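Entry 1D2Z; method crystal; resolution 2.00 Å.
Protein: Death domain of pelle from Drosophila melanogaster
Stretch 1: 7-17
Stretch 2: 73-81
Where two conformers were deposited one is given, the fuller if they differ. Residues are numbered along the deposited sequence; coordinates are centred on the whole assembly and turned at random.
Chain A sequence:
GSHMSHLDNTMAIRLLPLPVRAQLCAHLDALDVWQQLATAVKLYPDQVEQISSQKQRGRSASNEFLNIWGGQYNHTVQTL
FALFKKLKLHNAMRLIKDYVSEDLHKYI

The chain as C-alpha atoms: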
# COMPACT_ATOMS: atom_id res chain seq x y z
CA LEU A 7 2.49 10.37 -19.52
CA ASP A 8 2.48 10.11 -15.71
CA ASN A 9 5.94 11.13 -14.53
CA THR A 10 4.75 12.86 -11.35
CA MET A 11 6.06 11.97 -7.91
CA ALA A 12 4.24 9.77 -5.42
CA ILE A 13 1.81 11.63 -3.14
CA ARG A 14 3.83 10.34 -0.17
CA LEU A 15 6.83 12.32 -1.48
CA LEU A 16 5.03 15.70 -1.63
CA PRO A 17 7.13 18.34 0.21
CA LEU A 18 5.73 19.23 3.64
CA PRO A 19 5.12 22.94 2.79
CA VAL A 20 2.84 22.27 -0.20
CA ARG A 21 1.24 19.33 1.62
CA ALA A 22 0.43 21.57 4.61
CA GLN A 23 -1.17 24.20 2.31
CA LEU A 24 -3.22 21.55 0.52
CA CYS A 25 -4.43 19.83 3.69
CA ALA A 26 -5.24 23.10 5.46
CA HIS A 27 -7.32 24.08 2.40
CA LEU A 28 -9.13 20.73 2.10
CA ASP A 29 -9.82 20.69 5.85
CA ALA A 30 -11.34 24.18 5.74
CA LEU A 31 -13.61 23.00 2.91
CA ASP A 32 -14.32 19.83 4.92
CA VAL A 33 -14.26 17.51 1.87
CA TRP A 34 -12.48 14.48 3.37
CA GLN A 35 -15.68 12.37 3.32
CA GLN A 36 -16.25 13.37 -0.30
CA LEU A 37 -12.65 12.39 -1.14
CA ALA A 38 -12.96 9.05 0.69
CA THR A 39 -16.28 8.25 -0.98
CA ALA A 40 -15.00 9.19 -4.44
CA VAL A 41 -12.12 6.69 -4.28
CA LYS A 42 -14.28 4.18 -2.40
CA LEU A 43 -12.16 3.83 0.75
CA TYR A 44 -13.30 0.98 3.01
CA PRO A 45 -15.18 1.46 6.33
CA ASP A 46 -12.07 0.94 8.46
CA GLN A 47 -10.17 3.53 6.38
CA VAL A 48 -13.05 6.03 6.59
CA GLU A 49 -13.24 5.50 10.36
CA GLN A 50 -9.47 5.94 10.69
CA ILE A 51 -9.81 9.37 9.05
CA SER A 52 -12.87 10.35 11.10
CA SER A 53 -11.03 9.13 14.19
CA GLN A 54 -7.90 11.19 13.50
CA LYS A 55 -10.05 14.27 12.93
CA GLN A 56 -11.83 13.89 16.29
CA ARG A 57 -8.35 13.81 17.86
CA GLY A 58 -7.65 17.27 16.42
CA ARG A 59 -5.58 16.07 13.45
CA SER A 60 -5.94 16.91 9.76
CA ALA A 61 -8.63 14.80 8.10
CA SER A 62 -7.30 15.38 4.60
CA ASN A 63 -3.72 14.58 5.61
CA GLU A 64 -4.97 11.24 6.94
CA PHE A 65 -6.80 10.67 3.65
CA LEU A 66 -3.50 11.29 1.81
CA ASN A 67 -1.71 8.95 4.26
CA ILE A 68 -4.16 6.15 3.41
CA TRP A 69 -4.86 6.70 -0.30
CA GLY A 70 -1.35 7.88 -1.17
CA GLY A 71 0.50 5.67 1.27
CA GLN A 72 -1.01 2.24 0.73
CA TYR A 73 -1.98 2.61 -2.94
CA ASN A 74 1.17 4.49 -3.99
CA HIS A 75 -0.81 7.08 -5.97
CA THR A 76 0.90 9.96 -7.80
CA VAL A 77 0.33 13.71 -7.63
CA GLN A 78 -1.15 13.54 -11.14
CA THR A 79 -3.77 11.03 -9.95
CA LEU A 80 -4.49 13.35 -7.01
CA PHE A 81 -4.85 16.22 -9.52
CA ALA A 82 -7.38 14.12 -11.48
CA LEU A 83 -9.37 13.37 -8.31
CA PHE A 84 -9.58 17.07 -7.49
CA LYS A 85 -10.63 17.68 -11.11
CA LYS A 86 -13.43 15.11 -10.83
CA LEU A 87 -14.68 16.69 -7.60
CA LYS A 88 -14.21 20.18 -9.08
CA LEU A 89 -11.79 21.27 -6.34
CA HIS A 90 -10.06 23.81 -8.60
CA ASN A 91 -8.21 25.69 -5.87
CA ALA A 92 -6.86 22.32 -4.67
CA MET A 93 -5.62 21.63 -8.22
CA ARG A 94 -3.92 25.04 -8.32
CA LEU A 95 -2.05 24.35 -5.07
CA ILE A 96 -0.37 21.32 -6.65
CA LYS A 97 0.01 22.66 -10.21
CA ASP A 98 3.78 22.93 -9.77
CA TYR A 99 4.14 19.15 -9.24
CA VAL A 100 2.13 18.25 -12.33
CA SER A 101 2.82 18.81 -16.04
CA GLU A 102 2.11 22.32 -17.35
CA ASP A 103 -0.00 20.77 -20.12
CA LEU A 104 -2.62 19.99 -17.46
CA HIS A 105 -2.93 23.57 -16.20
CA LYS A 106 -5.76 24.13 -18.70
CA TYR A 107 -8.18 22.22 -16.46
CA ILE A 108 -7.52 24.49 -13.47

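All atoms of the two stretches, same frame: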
# COMPACT_ATOMS: atom_id res chain seq x y z
N LEU A 7 3.60 9.42 -19.82
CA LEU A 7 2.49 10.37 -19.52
C LEU A 7 2.50 10.79 -18.05
O LEU A 7 2.55 11.98 -17.74
CB LEU A 7 1.13 9.75 -19.91
CG LEU A 7 -0.14 10.61 -19.87
CD1 LEU A 7 -1.14 10.12 -20.93
CD2 LEU A 7 -0.78 10.59 -18.49
N ASP A 8 2.47 9.81 -17.14
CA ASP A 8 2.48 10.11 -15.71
C ASP A 8 3.88 9.98 -15.11
O ASP A 8 4.29 8.90 -14.67
CB ASP A 8 1.49 9.21 -14.95
CG ASP A 8 1.20 9.70 -13.52
OD1 ASP A 8 1.95 10.54 -12.99
OD2 ASP A 8 0.20 9.24 -12.93
N ASN A 9 4.60 11.09 -15.09
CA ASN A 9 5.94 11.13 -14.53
C ASN A 9 5.98 11.94 -13.23
O ASN A 9 7.03 12.43 -12.83
CB ASN A 9 6.93 11.72 -15.54
CG ASN A 9 7.28 10.75 -16.65
OD1 ASN A 9 6.81 9.61 -16.67
ND2 ASN A 9 8.12 11.20 -17.58
N THR A 10 4.82 12.09 -12.59
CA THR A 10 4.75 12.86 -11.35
C THR A 10 5.19 12.01 -10.17
O THR A 10 5.16 10.78 -10.23
CB THR A 10 3.33 13.40 -11.08
OG1 THR A 10 2.41 12.31 -10.96
CG2 THR A 10 2.89 14.31 -12.21
N MET A 11 5.61 12.68 -9.10
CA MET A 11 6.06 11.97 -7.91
C MET A 11 4.90 11.34 -7.15
O MET A 11 3.73 11.67 -7.38
CB MET A 11 6.81 12.92 -6.97
CG MET A 11 5.98 14.08 -6.44
SD MET A 11 6.87 15.02 -5.17
CE MET A 11 8.10 15.89 -6.18
N ALA A 12 5.24 10.43 -6.25
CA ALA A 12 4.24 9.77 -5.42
C ALA A 12 3.73 10.80 -4.42
O ALA A 12 4.50 11.64 -3.95
CB ALA A 12 4.86 8.59 -4.70
N ILE A 13 2.44 10.73 -4.11
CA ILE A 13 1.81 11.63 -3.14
C ILE A 13 2.58 11.65 -1.82
O ILE A 13 2.73 12.70 -1.19
CB ILE A 13 0.34 11.19 -2.87
CG1 ILE A 13 -0.52 11.46 -4.11
CG2 ILE A 13 -0.21 11.87 -1.61
CD1 ILE A 13 -1.90 10.84 -4.07
N ARG A 14 3.08 10.48 -1.41
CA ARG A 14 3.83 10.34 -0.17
C ARG A 14 5.13 11.16 -0.17
O ARG A 14 5.68 11.44 0.90
CB ARG A 14 4.14 8.87 0.09
CG ARG A 14 4.79 8.16 -1.09
CD ARG A 14 4.85 6.65 -0.89
NE ARG A 14 5.35 5.99 -2.10
CZ ARG A 14 6.61 6.01 -2.50
NH1 ARG A 14 7.53 6.66 -1.80
NH2 ARG A 14 6.95 5.41 -3.64
N LEU A 15 5.60 11.54 -1.35
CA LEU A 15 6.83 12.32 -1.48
C LEU A 15 6.61 13.84 -1.55
O LEU A 15 7.57 14.61 -1.56
CB LEU A 15 7.65 11.85 -2.69
CG LEU A 15 8.14 10.39 -2.66
CD1 LEU A 15 8.81 10.03 -3.97
CD2 LEU A 15 9.09 10.18 -1.49
N LEU A 16 5.35 14.27 -1.58
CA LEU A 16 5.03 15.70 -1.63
C LEU A 16 5.71 16.45 -0.49
O LEU A 16 5.61 16.05 0.67
CB LEU A 16 3.52 15.92 -1.54
CG LEU A 16 2.69 16.00 -2.82
CD1 LEU A 16 1.20 16.00 -2.46
CD2 LEU A 16 3.05 17.25 -3.60
N PRO A 17 6.44 17.53 -0.81
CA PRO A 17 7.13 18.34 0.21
C PRO A 17 6.15 18.80 1.29
O PRO A 17 5.01 19.15 0.98
CB PRO A 17 7.68 19.51 -0.60
CG PRO A 17 8.02 18.85 -1.92
CD PRO A 17 6.81 17.97 -2.17
N TYR A 73 -1.80 2.82 -1.50
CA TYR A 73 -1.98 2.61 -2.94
C TYR A 73 -0.92 3.23 -3.84
O TYR A 73 -1.00 3.10 -5.06
CB TYR A 73 -3.38 3.02 -3.35
CG TYR A 73 -4.43 2.40 -2.46
CD1 TYR A 73 -4.88 1.09 -2.68
CD2 TYR A 73 -4.94 3.09 -1.36
CE1 TYR A 73 -5.79 0.49 -1.83
CE2 TYR A 73 -5.86 2.49 -0.50
CZ TYR A 73 -6.28 1.19 -0.75
OH TYR A 73 -7.20 0.60 0.07
N ASN A 74 0.06 3.89 -3.24
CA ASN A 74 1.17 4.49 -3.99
C ASN A 74 0.71 5.37 -5.15
O ASN A 74 1.26 5.28 -6.25
CB ASN A 74 2.09 3.36 -4.50
CG ASN A 74 3.50 3.85 -4.83
OD1 ASN A 74 3.96 4.86 -4.29
ND2 ASN A 74 4.18 3.13 -5.72
N HIS A 75 -0.30 6.20 -4.92
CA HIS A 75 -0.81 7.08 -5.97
C HIS A 75 0.09 8.30 -6.17
O HIS A 75 0.78 8.73 -5.25
CB HIS A 75 -2.25 7.50 -5.69
CG HIS A 75 -3.25 6.42 -5.95
ND1 HIS A 75 -3.32 5.76 -7.15
CD2 HIS A 75 -4.21 5.89 -5.16
CE1 HIS A 75 -4.29 4.86 -7.10
NE2 HIS A 75 -4.85 4.92 -5.90
N THR A 76 0.09 8.81 -7.40
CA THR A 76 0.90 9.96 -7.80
C THR A 76 0.16 11.28 -7.67
O THR A 76 -1.07 11.32 -7.54
CB THR A 76 1.34 9.84 -9.28
OG1 THR A 76 0.18 9.95 -10.12
CG2 THR A 76 2.04 8.50 -9.54
N VAL A 77 0.92 12.38 -7.74
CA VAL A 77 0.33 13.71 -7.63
C VAL A 77 -0.61 13.93 -8.81
O VAL A 77 -1.64 14.59 -8.67
CB VAL A 77 1.43 14.81 -7.59
CG1 VAL A 77 0.78 16.18 -7.50
CG2 VAL A 77 2.33 14.61 -6.40
N GLN A 78 -0.28 13.37 -9.97
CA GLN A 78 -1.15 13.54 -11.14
C GLN A 78 -2.52 12.89 -10.88
O GLN A 78 -3.56 13.47 -11.20
CB GLN A 78 -0.52 12.94 -12.40
CG GLN A 78 -1.36 13.18 -13.65
CD GLN A 78 -0.73 12.62 -14.91
OE1 GLN A 78 -1.31 11.77 -15.57
NE2 GLN A 78 0.46 13.11 -15.25
N THR A 79 -2.52 11.72 -10.26
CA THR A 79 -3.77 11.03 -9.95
C THR A 79 -4.57 11.84 -8.93
O THR A 79 -5.79 11.93 -9.03
CB THR A 79 -3.50 9.58 -9.46
OG1 THR A 79 -2.82 8.87 -10.50
CG2 THR A 79 -4.81 8.85 -9.16
N LEU A 80 -3.86 12.49 -8.01
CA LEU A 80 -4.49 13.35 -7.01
C LEU A 80 -5.12 14.56 -7.73
O LEU A 80 -6.23 14.98 -7.40
CB LEU A 80 -3.45 13.82 -5.99
CG LEU A 80 -3.95 14.75 -4.88
CD1 LEU A 80 -4.99 14.03 -4.00
CD2 LEU A 80 -2.77 15.21 -4.04
N PHE A 81 -4.39 15.09 -8.70
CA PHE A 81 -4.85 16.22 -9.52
C PHE A 81 -6.16 15.83 -10.21
O PHE A 81 -7.14 16.58 -10.17
CB PHE A 81 -3.76 16.56 -10.55
CG PHE A 81 -4.01 17.83 -11.32
CD1 PHE A 81 -3.70 19.07 -10.76
CD2 PHE A 81 -4.50 17.78 -12.62
CE1 PHE A 81 -3.88 20.25 -11.49
CE2 PHE A 81 -4.69 18.96 -13.36
CZ PHE A 81 -4.37 20.19 -12.80
O HOH W 1 -2.50 9.73 -13.67
O HOH W 2 2.04 8.05 -2.77

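The N-terminal segment of the pelle death domain runs as a loop from D8 to A12 and then tightens into a 3-10 turn at residues 13-15, packing against the loop at N74-T76 and the first turn of the helix that follows. The backbones meet in a single beta bridge between A12 and T76, whose CA atoms lie 4.1 Å apart. Two hydrogen bonds flank this point: I13 N donates to H75 O (2.8 Å, nearly linear), and V77 N donates to M11 O (2.9 Å). The second gives an acceptor to an amide of the first helical turn, which has no i-4 carbonyl within the helix. M11 O also lies 3.3 Å from T76 CA, in a CA-H...O contact.

The helix start is organised by T76, the N-cap. With chi1 at 67° (p), T76 OG1 accepts from T79 N (3.2 Å) in the capping bond, and the same hydroxyl donates to D8 OD2 (2.9 Å). D8 in turn uses its t rotamer to direct its carboxylate at the helix start, while D8 OD1 accepts from T10 OG1 (2.7 Å) and, over a longer distance, from T10 N (3.3 Å). Because T10 is p (61°) and its CB points toward the helix, T10 OG1 can also accept from Q78 N (3.1 Å). Thus T10 OG1 gives its proton to D8 and receives one from a second free amide of the first turn.

Q78 is extended, with chi1 and chi2 both t, and reaches across to L7. Q78 NE2 makes a weak hydrogen bond to L7 O (3.4 Å), and a water bridges the other end of the amide to the aspartate, donating to both Q78 OE1 (3.0 Å) and D8 OD2 (2.8 Å).

Apolar contacts gather around V77 and L80. I13, m at chi1 and t at chi2, sits sideways at CB, but its extended chain carries I13 CD1 to L80 CB (3.9 Å). V77, in the t rotamer, brings CG2 to 3.7 Å from M11 CG and 3.9 Å from L16 CG. L16, whose chi1 of -91° lies between wells, also brings CD1 to 4.3 Å from L80 CD2.

At the far end, N74 leaves the preceding helix with positive phi (51°). R14, p at chi1 and t at chi2 and chi3, presents its guanidinium to N74 OD1, which meets it at the edge and accepts from both R14 NE (2.8 Å) and NH2 (3.1 Å). A second water links R14 N and H75 O, accepting from R14 N (3.0 Å) and donating to H75 O (2.9 Å).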